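Long-range contacts in AbyA5 (Verrucosispora maris, PDB 4YWF), which catalyses acetate elimination in spirotetronate/spirotetramate biosynthesis, acting as an esterase-like lyase of the alpha/beta-hydrolase superfamily: residues Val243-Thr248 and Pro309-Met314; Leu222-Ala227 and Trp282-Gln287; Ala131-Leu136 and Ala171-Glu176; Arg142-Met147 and Val197-Val202. The protein carries 4 engineered substitutions. All blocks are in the same frame, centred on the assembly; numbering follows the deposited sequence.

Contact 1. Residues Val243-Thr248 and Pro309-Met314. Engineered in segment 309-314: Met314 (natural residue Leu).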
loop_
_atom_site.group_PDB
_atom_site.type_symbol
_atom_site.label_atom_id
_atom_site.label_comp_id
_atom_site.label_asym_id
_atom_site.label_seq_id
_atom_site.Cartn_x
_atom_site.Cartn_y
_atom_site.Cartn_z
ATOM N N VAL A 243 3.572 0.935 -14.417
ATOM C CA VAL A 243 4.904 1.382 -14.886
ATOM C C VAL A 243 4.852 2.446 -16.014
ATOM O O VAL A 243 5.250 3.586 -15.794
ATOM C CB VAL A 243 5.737 0.216 -15.369
ATOM C CG1 VAL A 243 7.094 0.733 -15.799
ATOM C CG2 VAL A 243 5.821 -0.862 -14.273
ATOM N N ALA A 244 4.320 2.082 -17.177
ATOM C CA ALA A 244 4.264 3.022 -18.294
ATOM C C ALA A 244 2.978 2.977 -19.047
ATOM O O ALA A 244 2.304 4.024 -19.256
ATOM C CB ALA A 244 5.448 2.744 -19.270
ATOM N N ALA A 245 2.718 1.789 -19.582
ATOM C CA ALA A 245 1.484 1.504 -20.271
ATOM C C ALA A 245 0.193 1.864 -19.504
ATOM O O ALA A 245 -0.788 2.311 -20.120
ATOM C CB ALA A 245 1.408 0.059 -20.687
ATOM N N PHE A 246 0.168 1.642 -18.187
ATOM C CA PHE A 246 -0.980 2.081 -17.412
ATOM C C PHE A 246 -1.302 3.599 -17.672
ATOM O O PHE A 246 -2.445 4.002 -17.724
ATOM C CB PHE A 246 -0.754 1.820 -15.919
ATOM C CG PHE A 246 -1.910 2.216 -15.075
ATOM C CD1 PHE A 246 -3.010 1.427 -14.986
ATOM C CD2 PHE A 246 -1.919 3.449 -14.443
ATOM C CE1 PHE A 246 -4.130 1.832 -14.254
ATOM C CE2 PHE A 246 -3.019 3.875 -13.703
ATOM C CZ PHE A 246 -4.121 3.054 -13.595
ATOM N N PHE A 247 -0.273 4.411 -17.817
ATOM C CA PHE A 247 -0.408 5.824 -17.822
ATOM C C PHE A 247 -0.644 6.331 -19.247
ATOM O O PHE A 247 -1.094 7.424 -19.411
ATOM C CB PHE A 247 0.839 6.454 -17.246
ATOM C CG PHE A 247 1.079 6.107 -15.820
ATOM C CD1 PHE A 247 0.332 6.728 -14.817
ATOM C CD2 PHE A 247 2.061 5.163 -15.453
ATOM C CE1 PHE A 247 0.531 6.435 -13.477
ATOM C CE2 PHE A 247 2.236 4.862 -14.115
ATOM C CZ PHE A 247 1.457 5.462 -13.137
ATOM N N THR A 248 -0.352 5.519 -20.252
ATOM C CA THR A 248 -0.325 5.965 -21.665
ATOM C C THR A 248 -1.197 5.154 -22.600
ATOM O O THR A 248 -1.454 5.583 -23.716
ATOM C CB THR A 248 1.121 5.879 -22.266
ATOM O OG1 THR A 248 1.490 4.513 -22.332
ATOM C CG2 THR A 248 2.157 6.671 -21.403
ATOM N N PRO A 309 -0.136 -6.033 -19.151
ATOM C CA PRO A 309 1.002 -7.010 -19.164
ATOM C C PRO A 309 2.306 -6.359 -19.656
ATOM O O PRO A 309 3.389 -6.719 -19.245
ATOM C CB PRO A 309 0.518 -8.152 -20.123
ATOM C CG PRO A 309 -0.855 -7.740 -20.600
ATOM C CD PRO A 309 -1.177 -6.338 -20.147
ATOM N N ALA A 310 2.169 -5.303 -20.443
ATOM C CA ALA A 310 3.320 -4.534 -20.915
ATOM C C ALA A 310 4.100 -3.878 -19.777
ATOM O O ALA A 310 5.224 -3.455 -19.976
ATOM C CB ALA A 310 2.862 -3.450 -21.912
ATOM N N ASP A 311 3.505 -3.714 -18.603
ATOM C CA ASP A 311 4.216 -2.983 -17.549
ATOM C C ASP A 311 5.256 -3.930 -16.871
ATOM O O ASP A 311 6.443 -3.641 -16.914
ATOM C CB ASP A 311 3.215 -2.287 -16.651
ATOM C CG ASP A 311 2.780 -0.952 -17.187
ATOM O OD1 ASP A 311 3.436 -0.362 -18.087
ATOM O OD2 ASP A 311 1.822 -0.419 -16.662
ATOM N N PRO A 312 4.860 -5.075 -16.334
ATOM C CA PRO A 312 5.963 -5.949 -15.900
ATOM C C PRO A 312 6.994 -6.408 -16.979
ATOM O O PRO A 312 8.139 -6.617 -16.632
ATOM C CB PRO A 312 5.281 -7.145 -15.302
ATOM C CG PRO A 312 3.822 -7.030 -15.545
ATOM C CD PRO A 312 3.526 -5.658 -16.118
ATOM N N ALA A 313 6.544 -6.579 -18.238
ATOM C CA ALA A 313 7.384 -6.857 -19.418
ATOM C C ALA A 313 8.457 -5.799 -19.555
ATOM O O ALA A 313 9.598 -6.106 -19.820
ATOM C CB ALA A 313 6.531 -6.890 -20.727
HETATM N N MSE A 314 8.054 -4.547 -19.344
HETATM C CA MSE A 314 8.946 -3.418 -19.409
HETATM C C MSE A 314 9.960 -3.474 -18.292
HETATM O O MSE A 314 11.163 -3.167 -18.504
HETATM C CB MSE A 314 8.174 -2.124 -19.492
HETATM C CG MSE A 314 9.193 -1.044 -19.780
HETATM SE SE MSE A 314 8.398 0.756 -19.696
HETATM C CE MSE A 314 10.010 1.891 -19.802
#
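Asp311 reaches from the first turn of helix 310-318 into the chain bend Val243-Phe246, joining the connections that follow two neighbouring parallel strands of the alpha/beta-hydrolase sheet, 233-239 and 296-301. It is a worked example of one carboxylate organising a run of backbone amides. The Asp311 and Val243 side chains pass alongside each other, pointing in opposite directions, and the two carboxylate oxygens share the donors. OD1 of Asp311 takes Ala244 N at 2.8 Å, from well above the carboxylate plane, with a weak, bent bond from Ala245 N beside it. OD2 of Asp311 is gripped from opposite faces: Val243 N stands almost squarely over the plane, whereas Phe246 N, at 3.1 Å, comes in on the syn side and only 24° out of plane. Donors on two faces should resist rotation of the group, and the converging N-H dipoles would probably favour its negative charge. Apolar contacts flank this centre. Ala310 CB touches Ala245 CB. The engineered Met314, a selenomethionine, has CG anti to the backbone N (chi1 -171°) and an extended chain, which lays its selenium alongside Ala244 and Val243, with SE 3.6 Å from Ala244 CB.

Contact 2. Residues Leu222-Ala227 and Trp282-Gln287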
loop_
_atom_site.group_PDB
_atom_site.type_symbol
_atom_site.label_atom_id
_atom_site.label_comp_id
_atom_site.label_asym_id
_atom_site.label_seq_id
_atom_site.Cartn_x
_atom_site.Cartn_y
_atom_site.Cartn_z
ATOM N N LEU A 222 5.776 4.661 -7.094
ATOM C CA LEU A 222 6.374 5.778 -6.410
ATOM C C LEU A 222 7.764 5.459 -5.937
ATOM O O LEU A 222 8.702 6.337 -6.011
ATOM C CB LEU A 222 5.550 6.200 -5.220
ATOM C CG LEU A 222 4.160 6.821 -5.509
ATOM C CD1 LEU A 222 3.521 7.159 -4.153
ATOM C CD2 LEU A 222 4.292 8.051 -6.439
ATOM N N ALA A 223 7.927 4.230 -5.438
ATOM C CA ALA A 223 9.241 3.797 -5.014
ATOM C C ALA A 223 10.204 3.801 -6.200
ATOM O O ALA A 223 11.377 4.248 -6.082
ATOM C CB ALA A 223 9.159 2.406 -4.391
ATOM N N LEU A 224 9.776 3.235 -7.323
ATOM C CA LEU A 224 10.664 3.159 -8.472
ATOM C C LEU A 224 11.031 4.540 -9.045
ATOM O O LEU A 224 12.169 4.724 -9.567
ATOM C CB LEU A 224 10.056 2.326 -9.592
ATOM C CG LEU A 224 9.931 0.822 -9.418
ATOM C CD1 LEU A 224 8.866 0.296 -10.367
ATOM C CD2 LEU A 224 11.292 0.132 -9.608
ATOM N N ARG A 225 10.110 5.476 -8.931
ATOM C CA ARG A 225 10.321 6.864 -9.340
ATOM C C ARG A 225 11.272 7.529 -8.353
ATOM O O ARG A 225 12.146 8.292 -8.773
ATOM C CB ARG A 225 8.946 7.597 -9.387
ATOM C CG ARG A 225 9.018 9.117 -9.287
ATOM C CD ARG A 225 9.433 9.685 -10.637
ATOM N NE ARG A 225 8.444 9.355 -11.682
ATOM C CZ ARG A 225 8.714 9.193 -12.991
ATOM N NH1 ARG A 225 9.973 9.288 -13.464
ATOM N NH2 ARG A 225 7.733 8.904 -13.836
ATOM N N ALA A 226 11.183 7.183 -7.063
ATOM C CA ALA A 226 12.058 7.811 -6.049
ATOM C C ALA A 226 13.477 7.307 -6.126
ATOM O O ALA A 226 14.413 8.081 -5.901
ATOM C CB ALA A 226 11.565 7.579 -4.630
ATOM N N ALA A 227 13.628 5.997 -6.385
ATOM C CA ALA A 227 14.867 5.312 -6.138
ATOM C C ALA A 227 16.088 5.996 -6.753
ATOM O O ALA A 227 17.126 6.082 -6.086
ATOM C CB ALA A 227 14.791 3.871 -6.660
ATOM N N TRP A 282 3.389 10.580 -16.000
ATOM C CA TRP A 282 3.953 9.841 -14.857
ATOM C C TRP A 282 4.634 8.554 -15.260
ATOM O O TRP A 282 5.236 7.873 -14.409
ATOM C CB TRP A 282 2.835 9.529 -13.853
ATOM C CG TRP A 282 2.254 10.731 -13.195
ATOM C CD1 TRP A 282 2.492 12.100 -13.500
ATOM C CD2 TRP A 282 1.317 10.720 -12.125
ATOM N NE1 TRP A 282 1.749 12.895 -12.640
ATOM C CE2 TRP A 282 1.028 12.079 -11.793
ATOM C CE3 TRP A 282 0.735 9.696 -11.370
ATOM C CZ2 TRP A 282 0.155 12.418 -10.758
ATOM C CZ3 TRP A 282 -0.151 10.039 -10.339
ATOM C CH2 TRP A 282 -0.433 11.374 -10.049
ATOM N N ALA A 283 4.539 8.182 -16.528
ATOM C CA ALA A 283 5.139 6.940 -16.977
ATOM C C ALA A 283 6.629 6.885 -16.630
ATOM O O ALA A 283 7.337 7.871 -16.751
ATOM C CB ALA A 283 4.975 6.801 -18.461
ATOM N N LEU A 284 7.082 5.735 -16.160
ATOM C CA LEU A 284 8.498 5.420 -16.098
ATOM C C LEU A 284 9.049 5.031 -17.492
ATOM O O LEU A 284 8.578 4.067 -18.155
ATOM C CB LEU A 284 8.762 4.307 -15.091
ATOM C CG LEU A 284 8.328 4.605 -13.648
ATOM C CD1 LEU A 284 8.255 3.343 -12.839
ATOM C CD2 LEU A 284 9.302 5.577 -13.008
ATOM N N THR A 285 10.050 5.791 -17.913
ATOM C CA THR A 285 10.766 5.540 -19.169
ATOM C C THR A 285 11.933 4.506 -19.049
ATOM O O THR A 285 12.492 4.276 -17.942
ATOM C CB THR A 285 11.418 6.843 -19.688
ATOM O OG1 THR A 285 12.481 7.199 -18.813
ATOM C CG2 THR A 285 10.398 7.990 -19.721
ATOM N N PRO A 286 12.376 3.957 -20.205
ATOM C CA PRO A 286 13.534 3.041 -20.196
ATOM C C PRO A 286 14.713 3.583 -19.392
ATOM O O PRO A 286 15.303 2.832 -18.599
ATOM C CB PRO A 286 13.920 2.953 -21.684
ATOM C CG PRO A 286 12.599 3.116 -22.393
ATOM C CD PRO A 286 11.864 4.171 -21.580
ATOM N N GLN A 287 14.998 4.881 -19.527
ATOM C CA GLN A 287 16.067 5.544 -18.717
ATOM C C GLN A 287 15.738 5.675 -17.253
ATOM O O GLN A 287 16.625 5.573 -16.424
ATOM C CB GLN A 287 16.406 6.947 -19.212
#
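Trp282 offers its backbone carbonyl to Arg225, whose side chain extends from helix 218-226 to the loop; Arg225 NH2 lies 2.8 Å from Trp282 O, but the N-H is bent away, at 128°, and the bond is weak. The same oxygen also accepts from His221 NE2. One residue on, Ala283 contributes O, 3.1 Å from Arg225 NH2, again in a weak bond, so that one nitrogen bridges two successive carbonyls near the guanidinium plane. Leu284 follows and supplies the apolar half. Its two methyls divide the work: CD2 sits over the centre of one guanidinium face, 3.7 Å from Arg225 CZ, while CD1 turns to Leu224 and touches its CB at 3.8 Å, the two leucines crossing at about a right angle. The arginine attains this pose by bending at chi2 and chi3 (78° and 62°), which curls the chain so that the guanidinium lies flat against Leu284 CD2 with its edge to the carbonyls. Beyond Thr285, the N-cap of helix 286-290, Asp288 forms a salt bridge with Arg225 NH1. The arrangement ties helix 218-226, the one that in alpha/beta hydrolases follows the nucleophile elbow, to the connection leading into strand 296-301.

Contact 3. Residues Ala131-Leu136 and Ala171-Glu176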
loop_
_atom_site.group_PDB
_atom_site.type_symbol
_atom_site.label_atom_id
_atom_site.label_comp_id
_atom_site.label_asym_id
_atom_site.label_seq_id
_atom_site.Cartn_x
_atom_site.Cartn_y
_atom_site.Cartn_z
ATOM N N ALA A 131 1.429 7.259 10.559
ATOM C CA ALA A 131 2.091 5.982 10.310
ATOM C C ALA A 131 2.105 5.197 11.599
ATOM O O ALA A 131 1.968 5.776 12.701
ATOM C CB ALA A 131 3.499 6.254 9.768
ATOM N N TRP A 132 2.242 3.889 11.492
ATOM C CA TRP A 132 2.423 3.025 12.647
ATOM C C TRP A 132 3.792 2.405 12.519
ATOM O O TRP A 132 4.194 2.071 11.409
ATOM C CB TRP A 132 1.383 1.912 12.683
ATOM C CG TRP A 132 0.029 2.385 12.935
ATOM C CD1 TRP A 132 -1.015 2.446 12.036
ATOM C CD2 TRP A 132 -0.481 2.883 14.183
ATOM N NE1 TRP A 132 -2.152 2.955 12.665
ATOM C CE2 TRP A 132 -1.843 3.229 13.976
ATOM C CE3 TRP A 132 0.067 3.028 15.464
ATOM C CZ2 TRP A 132 -2.630 3.756 14.984
ATOM C CZ3 TRP A 132 -0.757 3.511 16.489
ATOM C CH2 TRP A 132 -2.075 3.857 16.238
ATOM N N ALA A 133 4.510 2.254 13.629
ATOM C CA ALA A 133 5.865 1.727 13.576
ATOM C C ALA A 133 6.177 0.793 14.735
ATOM O O ALA A 133 5.526 0.850 15.774
ATOM C CB ALA A 133 6.857 2.860 13.583
ATOM N N ALA A 134 7.190 -0.055 14.524
ATOM C CA ALA A 134 7.679 -0.922 15.597
ATOM C C ALA A 134 9.110 -1.176 15.340
ATOM O O ALA A 134 9.590 -0.926 14.231
ATOM C CB ALA A 134 6.934 -2.232 15.671
ATOM N N GLY A 135 9.807 -1.631 16.374
ATOM C CA GLY A 135 11.237 -1.955 16.238
ATOM C C GLY A 135 12.119 -0.719 16.233
ATOM O O GLY A 135 13.285 -0.815 15.873
ATOM N N LEU A 136 11.614 0.440 16.675
ATOM C CA LEU A 136 12.441 1.632 16.768
ATOM C C LEU A 136 13.371 1.591 17.993
ATOM O O LEU A 136 13.030 0.988 18.987
ATOM C CB LEU A 136 11.577 2.918 16.884
ATOM C CG LEU A 136 10.524 3.167 15.815
ATOM C CD1 LEU A 136 9.778 4.468 16.016
ATOM C CD2 LEU A 136 11.182 3.157 14.459
ATOM N N ALA A 171 13.431 -1.888 11.829
ATOM C CA ALA A 171 12.549 -0.799 12.146
ATOM C C ALA A 171 11.478 -0.693 11.037
ATOM O O ALA A 171 11.748 -0.261 9.933
ATOM C CB ALA A 171 13.355 0.465 12.270
ATOM N N ALA A 172 10.254 -1.103 11.363
ATOM C CA ALA A 172 9.161 -1.289 10.412
ATOM C C ALA A 172 8.187 -0.112 10.556
ATOM O O ALA A 172 7.817 0.257 11.657
ATOM C CB ALA A 172 8.446 -2.639 10.619
ATOM N N VAL A 173 7.867 0.517 9.432
ATOM C CA VAL A 173 6.988 1.669 9.415
ATOM C C VAL A 173 5.939 1.487 8.330
ATOM O O VAL A 173 6.270 1.389 7.116
ATOM C CB VAL A 173 7.733 2.925 9.073
ATOM C CG1 VAL A 173 6.761 4.088 9.015
ATOM C CG2 VAL A 173 8.845 3.186 10.083
ATOM N N VAL A 174 4.683 1.469 8.721
ATOM C CA VAL A 174 3.602 1.143 7.803
ATOM C C VAL A 174 2.788 2.448 7.663
ATOM O O VAL A 174 2.361 3.083 8.662
ATOM C CB VAL A 174 2.699 0.022 8.341
ATOM C CG1 VAL A 174 1.435 -0.090 7.492
ATOM C CG2 VAL A 174 3.446 -1.332 8.355
ATOM N N THR A 175 2.638 2.884 6.454
ATOM C CA THR A 175 1.777 4.028 6.196
ATOM C C THR A 175 0.869 3.727 4.992
ATOM O O THR A 175 0.653 2.527 4.646
ATOM C CB THR A 175 2.659 5.284 6.046
ATOM O OG1 THR A 175 1.850 6.476 5.952
ATOM C CG2 THR A 175 3.568 5.115 4.852
ATOM N N GLU A 176 0.383 4.784 4.335
ATOM C CA GLU A 176 -0.634 4.660 3.297
ATOM C C GLU A 176 -0.422 5.806 2.296
ATOM O O GLU A 176 0.274 6.776 2.592
ATOM C CB GLU A 176 -2.064 4.716 3.898
ATOM C CG GLU A 176 -2.218 5.926 4.837
ATOM C CD GLU A 176 -3.270 5.703 5.918
ATOM O OE1 GLU A 176 -3.974 4.708 5.794
ATOM O OE2 GLU A 176 -3.388 6.543 6.861
#
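An antiparallel beta pair, strand 127-134 against strand 171-174, marks the place where the alpha/beta-hydrolase sheet changes from its antiparallel edge to its parallel body, and Trp132 with Val174 and Ala134 with Ala172 are its hydrogen-bonded pairs. Trp132 N donates to Val174 O at 2.9 Å. Val174 N returns to Trp132 O at 2.8 Å. Ala134 and Ala172 exchange the same two bonds, with Ala134 N at 3.0 Å from Ala172 O and Ala172 N at 2.9 Å from Ala134 O. Between them lies the non-hydrogen-bonded pair Ala133-Val173, where Ala133 CA makes a C-H...O contact with Ala172 O. Val173 spreads its methyls along the partner strand: CG1, anti to the backbone N (chi1 178°), meets Ala131 CB, and CG2 meets Ala133 CB, both at 4.0 Å. Ala131 CB also touches Thr175 CB, while OG1 of Thr175 is held by Arg130 O. On the face bearing Trp132, Ala134, Ala172 and Val174, Leu162 of helix 162-167 packs, and the Trp132 indole leads away to bond Glu156 through NE1. Four backbone bonds thus satisfy the buried N-H groups of Trp132, Ala134, Ala172 and Val174 and set the register of the strands; the methyl contacts of Ala131, Ala133 and Val173 follow from that register and pack beside them.

Contact 4. Residues Arg142-Met147 and Val197-Val202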
loop_
_atom_site.group_PDB
_atom_site.type_symbol
_atom_site.label_atom_id
_atom_site.label_comp_id
_atom_site.label_asym_id
_atom_site.label_seq_id
_atom_site.Cartn_x
_atom_site.Cartn_y
_atom_site.Cartn_z
ATOM N N ARG A 142 18.728 -0.315 13.661
ATOM C CA ARG A 142 18.134 -1.338 12.751
ATOM C C ARG A 142 17.736 -0.829 11.353
ATOM O O ARG A 142 17.194 0.231 11.217
ATOM C CB ARG A 142 16.867 -1.932 13.363
ATOM C CG ARG A 142 17.082 -2.650 14.641
ATOM C CD ARG A 142 16.013 -2.313 15.675
ATOM N NE ARG A 142 14.796 -3.083 15.492
ATOM C CZ ARG A 142 14.665 -4.365 15.783
ATOM N NH1 ARG A 142 15.691 -5.038 16.301
ATOM N NH2 ARG A 142 13.488 -4.971 15.582
ATOM N N PRO A 143 17.958 -1.646 10.311
ATOM C CA PRO A 143 17.453 -1.289 8.982
ATOM C C PRO A 143 15.979 -1.002 8.947
ATOM O O PRO A 143 15.233 -1.604 9.696
ATOM C CB PRO A 143 17.717 -2.538 8.147
ATOM C CG PRO A 143 17.905 -3.648 9.134
ATOM C CD PRO A 143 18.508 -3.011 10.362
ATOM N N VAL A 144 15.576 -0.108 8.058
ATOM C CA VAL A 144 14.179 0.310 7.949
ATOM C C VAL A 144 13.391 -0.575 6.942
ATOM O O VAL A 144 13.860 -0.824 5.827
ATOM C CB VAL A 144 14.062 1.802 7.515
ATOM C CG1 VAL A 144 12.622 2.192 7.404
ATOM C CG2 VAL A 144 14.643 2.731 8.549
ATOM N N LEU A 145 12.223 -1.062 7.338
ATOM C CA LEU A 145 11.281 -1.594 6.359
ATOM C C LEU A 145 10.105 -0.649 6.209
ATOM O O LEU A 145 9.306 -0.457 7.149
ATOM C CB LEU A 145 10.839 -3.007 6.667
ATOM C CG LEU A 145 9.852 -3.653 5.698
ATOM C CD1 LEU A 145 10.342 -3.880 4.285
ATOM C CD2 LEU A 145 9.552 -5.000 6.296
ATOM N N LEU A 146 10.060 0.027 5.054
ATOM C CA LEU A 146 8.954 0.890 4.793
ATOM C C LEU A 146 7.815 0.119 4.065
ATOM O O LEU A 146 8.037 -0.477 3.032
ATOM C CB LEU A 146 9.395 2.093 3.974
ATOM C CG LEU A 146 10.331 3.130 4.575
ATOM C CD1 LEU A 146 10.517 4.241 3.607
ATOM C CD2 LEU A 146 9.866 3.740 5.894
HETATM N N MSE A 147 6.595 0.174 4.578
HETATM C CA MSE A 147 5.488 -0.572 3.963
HETATM C C MSE A 147 4.362 0.285 3.609
HETATM O O MSE A 147 3.832 1.007 4.491
HETATM C CB MSE A 147 5.017 -1.639 4.912
HETATM C CG MSE A 147 4.033 -2.563 4.188
HETATM SE SE MSE A 147 4.019 -4.355 5.012
HETATM C CE MSE A 147 2.826 -5.345 3.768
ATOM N N VAL A 197 10.748 11.366 3.480
ATOM C CA VAL A 197 10.148 12.054 4.612
ATOM C C VAL A 197 9.806 11.132 5.798
ATOM O O VAL A 197 9.913 11.567 6.938
ATOM C CB VAL A 197 8.949 12.852 4.136
ATOM C CG1 VAL A 197 8.080 13.301 5.309
ATOM C CG2 VAL A 197 9.457 14.031 3.288
ATOM N N LEU A 198 9.517 9.858 5.543
ATOM C CA LEU A 198 9.327 8.893 6.603
ATOM C C LEU A 198 10.647 8.541 7.218
ATOM O O LEU A 198 10.766 8.407 8.433
ATOM C CB LEU A 198 8.662 7.591 6.060
ATOM C CG LEU A 198 7.244 7.736 5.569
ATOM C CD1 LEU A 198 6.957 6.457 4.757
ATOM C CD2 LEU A 198 6.223 7.982 6.676
ATOM N N LEU A 199 11.662 8.382 6.374
ATOM C CA LEU A 199 12.961 8.059 6.903
ATOM C C LEU A 199 13.509 9.238 7.790
ATOM O O LEU A 199 14.067 8.987 8.854
ATOM C CB LEU A 199 13.878 7.773 5.753
ATOM C CG LEU A 199 13.637 6.479 4.962
ATOM C CD1 LEU A 199 14.494 6.554 3.672
ATOM C CD2 LEU A 199 13.935 5.270 5.825
ATOM N N ASP A 200 13.343 10.475 7.321
ATOM C CA ASP A 200 13.694 11.709 8.128
ATOM C C ASP A 200 13.107 11.684 9.514
ATOM O O ASP A 200 13.789 11.995 10.468
ATOM C CB ASP A 200 13.239 13.006 7.423
ATOM C CG ASP A 200 14.038 13.308 6.170
ATOM O OD1 ASP A 200 15.129 12.713 5.961
ATOM O OD2 ASP A 200 13.552 14.107 5.341
ATOM N N ALA A 201 11.858 11.267 9.641
ATOM C CA ALA A 201 11.201 11.228 10.910
ATOM C C ALA A 201 11.688 10.156 11.877
ATOM O O ALA A 201 11.472 10.275 13.081
ATOM C CB ALA A 201 9.693 11.103 10.681
ATOM N N VAL A 202 12.383 9.126 11.402
ATOM C CA VAL A 202 12.881 8.064 12.283
ATOM C C VAL A 202 14.403 7.922 12.236
ATOM O O VAL A 202 14.945 6.916 12.684
ATOM C CB VAL A 202 12.259 6.672 11.932
ATOM C CG1 VAL A 202 10.737 6.689 12.137
ATOM C CG2 VAL A 202 12.586 6.232 10.486
#
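Val144 and Leu146, alternate residues of strand 143-148, turn their side chains to helix 194-201 and meet Leu199 and Leu198. The helix belongs to the beta-alpha-beta crossover from strand 171-174 to strand 207-215, and it lies over the strand placed between those two; the axes of the short segments 143-147 and 197-201 run at 137° to each other and come within 10.4 Å. The tight part centres on one methyl. Leu199 CD2 settles against the branched end of Val144, 3.7 Å from its CG1 and 3.8 Å from its CG2, so the tip of the leucine covers the fork of the valine. Leu146 answers with both its methyls: CD1 approaches Leu199 CG at 4.1 Å, and CD2 reaches Leu198 CB at 4.0 Å. Its first torsion (chi1 -67°, CG anti to the carbonyl carbon) directs CG toward the helix, and the fork of CD1 and CD2 then straddles Leu199 and Leu198. Packing slackens towards the helix end, where Val202 CG2 comes no nearer to Val144 CG2 than 4.5 Å. Asp200, on the exposed flank, is turned from the strand and forms a salt bridge with Arg232. Leu145 and Met147, a selenomethionine, point to the other side of the sheet, against Met214 and Val174 respectively. The chemistry across this interface is wholly apolar: helix and strand are held by the fit of branched methyls and the exclusion of water.

Contacts 3 and 4 belong to the same end of the sheet, their centres 7 Å apart, and each contributes one of the neighbouring strands 171-174 and 143-148, which pair through Ala171 with the backbone of Pro143 and Leu145. Both are buried, yet one is held by backbone bonds within the sheet and the other by methyls between sheet and helix. Contacts 1 and 2, with centres 11 Å apart, lie in the connections beyond the parallel strands and meet where Val243 O and Leu284 N probably hydrogen-bond. There charged side chains bind backbone atoms: an aspartate gathers amides in the partly buried contact 1, an arginine bonds weakly to two carbonyls in the buried contact 2.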